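Local structure of PrgZ (Enterococcus faecalis, 4FAJ) at residues Ala78-Gln81 with Thr82-Thr85; Arg348-Leu351 with Val352-Leu356. The protein is an extracellular, membrane-anchored, zinc-binding receptor of the solute-binding protein 5 family that binds a peptide pheromone and probably takes part in peptide transport. All blocks are in the same frame, centred on the assembly; numbering follows the deposited sequence. Where two conformers were deposited one is given.

Contact 1 of 2, residues Ala78-Gln81 with Thr82-Thr85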
ATOM      1  N   ALA A  78      -6.058   8.355   2.843  1.00 17.85           N
ATOM      2  CA  ALA A  78      -5.654   7.561   1.686  1.00 17.68           C
ATOM      3  C   ALA A  78      -4.718   6.400   2.082  1.00 17.50           C
ATOM      4  O   ALA A  78      -3.670   6.615   2.688  1.00 17.87           O
ATOM      5  CB  ALA A  78      -4.987   8.446   0.643  1.00 17.43           C
ATOM      6  N   VAL A  79      -5.115   5.180   1.731  1.00 17.38           N
ATOM      7  CA  VAL A  79      -4.345   3.977   2.047  1.00 17.48           C
ATOM      8  C   VAL A  79      -4.215   2.950   0.897  1.00 16.80           C
ATOM      9  O   VAL A  79      -3.467   1.965   1.027  1.00 17.66           O
ATOM     10  CB  VAL A  79      -4.934   3.294   3.303  1.00 17.59           C
ATOM     11  CG1 VAL A  79      -6.223   2.552   2.979  1.00 18.07           C
ATOM     12  CG2 VAL A  79      -3.910   2.368   3.924  1.00 19.34           C
ATOM     13  N   ASP A  80      -4.916   3.179  -0.212  1.00 16.61           N
ATOM     14  CA  ASP A  80      -4.871   2.308  -1.401  1.00 16.43           C
ATOM     15  C   ASP A  80      -3.932   2.867  -2.476  1.00 16.59           C
ATOM     16  O   ASP A  80      -3.733   4.083  -2.557  1.00 15.49           O
ATOM     17  CB  ASP A  80      -6.277   2.164  -1.997  1.00 16.83           C
ATOM     18  CG  ASP A  80      -6.729   3.424  -2.676  1.00 17.47           C
ATOM     19  OD1 ASP A  80      -7.078   4.367  -1.928  1.00 17.62           O
ATOM     20  OD2 ASP A  80      -6.678   3.487  -3.935  1.00 17.01           O
ATOM     21  N   GLN A  81      -3.382   1.977  -3.317  1.00 16.50           N
ATOM     22  CA  GLN A  81      -2.381   2.371  -4.305  1.00 17.52           C
ATOM     23  C   GLN A  81      -2.856   3.410  -5.296  1.00 16.76           C
ATOM     24  O   GLN A  81      -2.107   4.320  -5.610  1.00 16.87           O
ATOM     25  CB  GLN A  81      -1.798   1.174  -5.086  1.00 18.16           C
ATOM     26  CG  GLN A  81      -0.651   1.574  -6.104  1.00 20.76           C
ATOM     27  CD  GLN A  81       0.592   2.303  -5.480  1.00 24.37           C
ATOM     28  OE1 GLN A  81       0.709   3.552  -5.523  1.00 25.20           O
ATOM     29  NE2 GLN A  81       1.527   1.521  -4.928  1.00 23.82           N
ATOM     30  N   THR A  82      -4.078   3.292  -5.813  1.00 16.39           N
ATOM     31  CA  THR A  82      -4.544   4.275  -6.815  1.00 15.88           C
ATOM     32  C   THR A  82      -4.612   5.691  -6.241  1.00 15.67           C
ATOM     33  O   THR A  82      -4.170   6.652  -6.883  1.00 15.14           O
ATOM     34  CB  THR A  82      -5.920   3.925  -7.388  1.00 16.21           C
ATOM     35  OG1 THR A  82      -5.898   2.601  -7.952  1.00 16.79           O
ATOM     36  CG2 THR A  82      -6.356   4.945  -8.453  1.00 16.42           C
ATOM     37  N   SER A  83      -5.190   5.829  -5.054  1.00 15.06           N
ATOM     38  CA  SER A  83      -5.262   7.145  -4.404  1.00 15.50           C
ATOM     39  C   SER A  83      -3.864   7.687  -4.076  1.00 15.03           C
ATOM     40  O   SER A  83      -3.595   8.880  -4.222  1.00 15.98           O
ATOM     41  CB  SER A  83      -6.088   7.064  -3.130  1.00 15.91           C
ATOM     42  OG  SER A  83      -7.376   6.541  -3.382  1.00 14.38           O
ATOM     43  N   ILE A  84      -2.969   6.805  -3.650  1.00 14.68           N
ATOM     44  CA  ILE A  84      -1.634   7.216  -3.224  1.00 14.31           C
ATOM     45  C   ILE A  84      -0.759   7.657  -4.400  1.00 14.03           C
ATOM     46  O   ILE A  84      -0.075   8.675  -4.299  1.00 12.86           O
ATOM     47  CB  ILE A  84      -0.977   6.136  -2.358  1.00 14.34           C
ATOM     48  CG1 ILE A  84      -1.607   6.171  -0.963  1.00 15.32           C
ATOM     49  CG2 ILE A  84       0.533   6.339  -2.274  1.00 14.27           C
ATOM     50  CD1 ILE A  84      -1.197   5.005  -0.078  1.00 17.15           C
ATOM     51  N   THR A  85      -0.787   6.921  -5.511  1.00 13.46           N
ATOM     52  CA  THR A  85      -0.147   7.398  -6.741  1.00 14.06           C
ATOM     53  C   THR A  85      -0.667   8.773  -7.214  1.00 14.18           C
ATOM     54  O   THR A  85       0.125   9.647  -7.607  1.00 13.63           O
ATOM     55  CB  THR A  85      -0.276   6.361  -7.881  1.00 14.48           C
ATOM     56  OG1 THR A  85       0.567   5.235  -7.588  1.00 15.60           O
ATOM     57  CG2 THR A  85       0.148   6.972  -9.235  1.00 15.82           C
TER
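An N-cap opens helix 81-90: D80, the last loop residue, turns its carboxylate back over the first turn and meets S83 with both oxygens. OD2 of D80 accepts the backbone N-H of S83 (OD2 to N 3.0 Å) in a nearly straight bond of 168°, although the donor stands well above the carboxylate plane. OD1 of D80 takes the hydroxyl OG of S83 at 2.6 Å, through its syn lone pair. With CG of D80 set between backbone N and carbonyl carbon (chi1 72°), the carboxylate faces this end of the helix. OG of S83 is also bonded to the backbone N atoms of Q71 and S72, so three partners fix the buried hydroxyl.

The main-chain helix bonds start here as well, with I84 N on D80 O (3.0 Å) and T85 N on Q81 O (2.9 Å). A second side-chain link runs beside them. Q81 has CG anti to its backbone nitrogen (chi1 -177°) and bends at the next bond, which carries its amide across T85; OG1 of T85 donates to OE1 of Q81 at 2.7 Å from above the amide plane. That oxygen also receives K554 N. CD1 of I84 lies 3.8 Å from C of V79, so the isoleucine packs against the loop backbone just before the helix.

The turn lies on the peptide-binding site: V79 makes backbone hydrogen bonds to the bound peptide, and V79, Q81 and I84 pack on its apolar side chains. M454 of helix 450-459 touches V79 and D80, while I84 also meets loop residues T209 and A553.

Contact 2 of 2, residues Arg348-Leu351 with Val352-Leu356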
ATOM      1  N   ARG A 348       1.218 -22.387  -4.942  1.00 18.67           N
ATOM      2  CA  ARG A 348       1.663 -21.044  -5.337  1.00 18.65           C
ATOM      3  C   ARG A 348       2.396 -21.045  -6.678  1.00 19.42           C
ATOM      4  O   ARG A 348       2.216 -20.124  -7.474  1.00 19.60           O
ATOM      5  CB  ARG A 348       2.562 -20.450  -4.250  1.00 18.19           C
ATOM      6  CG  ARG A 348       1.848 -20.229  -2.933  1.00 18.00           C
ATOM      7  CD  ARG A 348       2.816 -19.879  -1.799  1.00 19.40           C
ATOM      8  NE  ARG A 348       2.099 -19.647  -0.551  1.00 18.43           N
ATOM      9  CZ  ARG A 348       1.575 -20.597   0.221  1.00 20.68           C
ATOM     10  NH1 ARG A 348       1.685 -21.887  -0.097  1.00 23.28           N
ATOM     11  NH2 ARG A 348       0.936 -20.255   1.333  1.00 20.12           N
ATOM     12  N   GLU A 349       3.220 -22.065  -6.928  1.00 20.59           N
ATOM     13  CA  GLU A 349       3.979 -22.118  -8.175  1.00 21.72           C
ATOM     14  C   GLU A 349       3.066 -22.233  -9.388  1.00 21.97           C
ATOM     15  O   GLU A 349       3.303 -21.580 -10.400  1.00 21.89           O
ATOM     16  CB  GLU A 349       5.023 -23.251  -8.178  1.00 22.95           C
ATOM     17  CG  GLU A 349       6.118 -23.112  -7.106  1.00 24.36           C
ATOM     18  CD  GLU A 349       6.965 -21.837  -7.222  1.00 26.40           C
ATOM     19  OE1 GLU A 349       6.901 -21.130  -8.254  1.00 28.05           O
ATOM     20  OE2 GLU A 349       7.711 -21.546  -6.265  1.00 27.55           O
ATOM     21  N   SER A 350       2.021 -23.052  -9.294  0.50 22.13           N
ATOM     22  CA  SER A 350       1.044 -23.158 -10.381  0.50 22.36           C
ATOM     23  C   SER A 350       0.318 -21.840 -10.631  0.50 21.85           C
ATOM     24  O   SER A 350       0.120 -21.446 -11.782  0.50 22.04           O
ATOM     25  CB  SER A 350       0.031 -24.266 -10.103  0.50 22.56           C
ATOM     26  OG  SER A 350       0.653 -25.530 -10.201  0.50 23.20           O
ATOM     27  N   LEU A 351      -0.052 -21.144  -9.561  1.00 21.32           N
ATOM     28  CA  LEU A 351      -0.704 -19.835  -9.696  1.00 20.94           C
ATOM     29  C   LEU A 351       0.161 -18.841 -10.464  1.00 20.60           C
ATOM     30  O   LEU A 351      -0.298 -18.238 -11.425  1.00 19.61           O
ATOM     31  CB  LEU A 351      -1.032 -19.251  -8.315  1.00 21.00           C
ATOM     32  CG  LEU A 351      -1.573 -17.823  -8.225  1.00 21.30           C
ATOM     33  CD1 LEU A 351      -2.941 -17.735  -8.849  1.00 23.84           C
ATOM     34  CD2 LEU A 351      -1.629 -17.396  -6.761  1.00 23.09           C
ATOM     35  N   VAL A 352       1.412 -18.685 -10.049  1.00 20.74           N
ATOM     36  CA  VAL A 352       2.279 -17.668 -10.652  1.00 21.55           C
ATOM     37  C   VAL A 352       2.738 -18.055 -12.066  1.00 22.97           C
ATOM     38  O   VAL A 352       2.880 -17.180 -12.930  1.00 23.02           O
ATOM     39  CB  VAL A 352       3.495 -17.320  -9.753  1.00 21.21           C
ATOM     40  CG1 VAL A 352       3.025 -16.858  -8.337  1.00 19.65           C
ATOM     41  CG2 VAL A 352       4.449 -18.483  -9.660  1.00 21.86           C
ATOM     42  N   LYS A 353       2.951 -19.349 -12.305  1.00 24.31           N
ATOM     43  CA  LYS A 353       3.397 -19.826 -13.627  1.00 26.12           C
ATOM     44  C   LYS A 353       2.294 -19.762 -14.689  1.00 26.58           C
ATOM     45  O   LYS A 353       2.538 -19.359 -15.834  1.00 27.40           O
ATOM     46  CB  LYS A 353       3.909 -21.267 -13.538  1.00 27.11           C
ATOM     47  CG  LYS A 353       5.269 -21.414 -12.851  1.00 29.96           C
ATOM     48  CD  LYS A 353       5.641 -22.887 -12.584  1.00 33.48           C
ATOM     49  CE  LYS A 353       5.616 -23.731 -13.851  1.00 36.61           C
ATOM     50  NZ  LYS A 353       6.313 -23.065 -14.996  1.00 39.07           N
ATOM     51  N   LYS A 354       1.087 -20.159 -14.310  1.00 26.93           N
ATOM     52  CA  LYS A 354       0.003 -20.367 -15.265  1.00 28.10           C
ATOM     53  C   LYS A 354      -0.951 -19.193 -15.273  1.00 27.62           C
ATOM     54  O   LYS A 354      -1.208 -18.613 -16.320  1.00 28.67           O
ATOM     55  CB  LYS A 354      -0.753 -21.656 -14.931  1.00 28.86           C
ATOM     56  CG  LYS A 354       0.148 -22.858 -14.742  1.00 31.10           C
ATOM     57  CD  LYS A 354      -0.605 -24.063 -14.185  1.00 34.60           C
ATOM     58  CE  LYS A 354       0.358 -25.212 -13.851  1.00 36.72           C
ATOM     59  NZ  LYS A 354      -0.268 -26.281 -13.005  1.00 37.91           N
ATOM     60  N   LEU A 355      -1.442 -18.818 -14.101  1.00 26.79           N
ATOM     61  CA  LEU A 355      -2.433 -17.755 -13.996  1.00 26.74           C
ATOM     62  C   LEU A 355      -1.842 -16.363 -14.216  1.00 25.91           C
ATOM     63  O   LEU A 355      -2.364 -15.597 -15.015  1.00 26.36           O
ATOM     64  CB  LEU A 355      -3.152 -17.834 -12.649  1.00 26.94           C
ATOM     65  CG  LEU A 355      -4.390 -16.956 -12.475  1.00 27.44           C
ATOM     66  CD1 LEU A 355      -5.257 -17.503 -11.358  1.00 29.42           C
ATOM     67  CD2 LEU A 355      -4.014 -15.518 -12.202  1.00 27.30           C
ATOM     68  N   LEU A 356      -0.753 -16.037 -13.523  1.00 24.78           N
ATOM     69  CA  LEU A 356      -0.164 -14.707 -13.628  1.00 23.98           C
ATOM     70  C   LEU A 356       0.819 -14.600 -14.781  1.00 23.52           C
ATOM     71  O   LEU A 356       0.671 -13.727 -15.629  1.00 22.88           O
ATOM     72  CB  LEU A 356       0.522 -14.319 -12.328  1.00 23.77           C
ATOM     73  CG  LEU A 356      -0.428 -14.282 -11.139  1.00 24.22           C
ATOM     74  CD1 LEU A 356       0.365 -14.010  -9.884  1.00 23.08           C
ATOM     75  CD2 LEU A 356      -1.523 -13.256 -11.347  1.00 24.69           C
TER
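L351 and L355, one turn apart on helix 348-356, project in parallel from the same face. Their methyls meet at CD1 of L351 and CD1 of L355, 3.4 Å apart, which is tighter than usual for two carbons. Both leucines carry CG anti to the backbone nitrogen, and CB of L355 sits 3.1 Å from the carbonyl oxygen of L351. On another side of the helix V352 slants across E349, its CG2 coming within 3.4 Å of the carbonyl oxygen of E349. The aliphatic part of K353 folds over the same oxygen, with CG of K353 at 3.1 Å from O of E349, before bends at chi3 and chi4 lead its ammonium away.

K354 stretches out straight alongside S350, and NZ of K354 reaches OG of S350 at 3.0 Å. D347 OD2 is the stronger partner of that hydroxyl; S350 was deposited in two conformers, and both bonds describe one of them.

The backbone widens beneath these side chains. V352, K353 and K354 donate to the carbonyls four residues back, but at L351 a pi-type turn intervenes: its oxygen accepts L356 N at 3.1 Å (156°) and only weakly L355 N, whose angle is 125°.

F429 of helix 421-437 touches both leucines, F422 and K425 reach L355, and F531 of strand 528-539 backs L351 and L356. L356 also packs on an aromatic side chain of the bound peptide and bonds G299 through its backbone. The helix is thus amphipathic: its buried side is mainly apolar, with R348 as a charged member whose NE bonds P529 O, while E349 and the lysines are exposed, the side chain of K353 about 6 Å from a bound zinc ion, too far to be a ligand.

Contact 1 joins a loop to the start of helix 81-90, whereas contact 2 lies wholly within helix 348-356; their centres are 27 Å apart and their nearest atoms about 16 Å. Contact 1 is buried near the centre of the chain, where carboxylate, hydroxyl and amide groups satisfy one another and the backbone beside the bound peptide. Contact 2 is only partly buried, 23 Å from the chain centre: L351, V352, L355 and L356 are buried with R348, while E349, K353 and K354 are exposed. Irregularity also differs, for 78-85 is shaped by a cap before the first turn and 348-356 by a widened turn near its end. The peptide touches both, broadly at contact 1 but through L356 alone at contact 2.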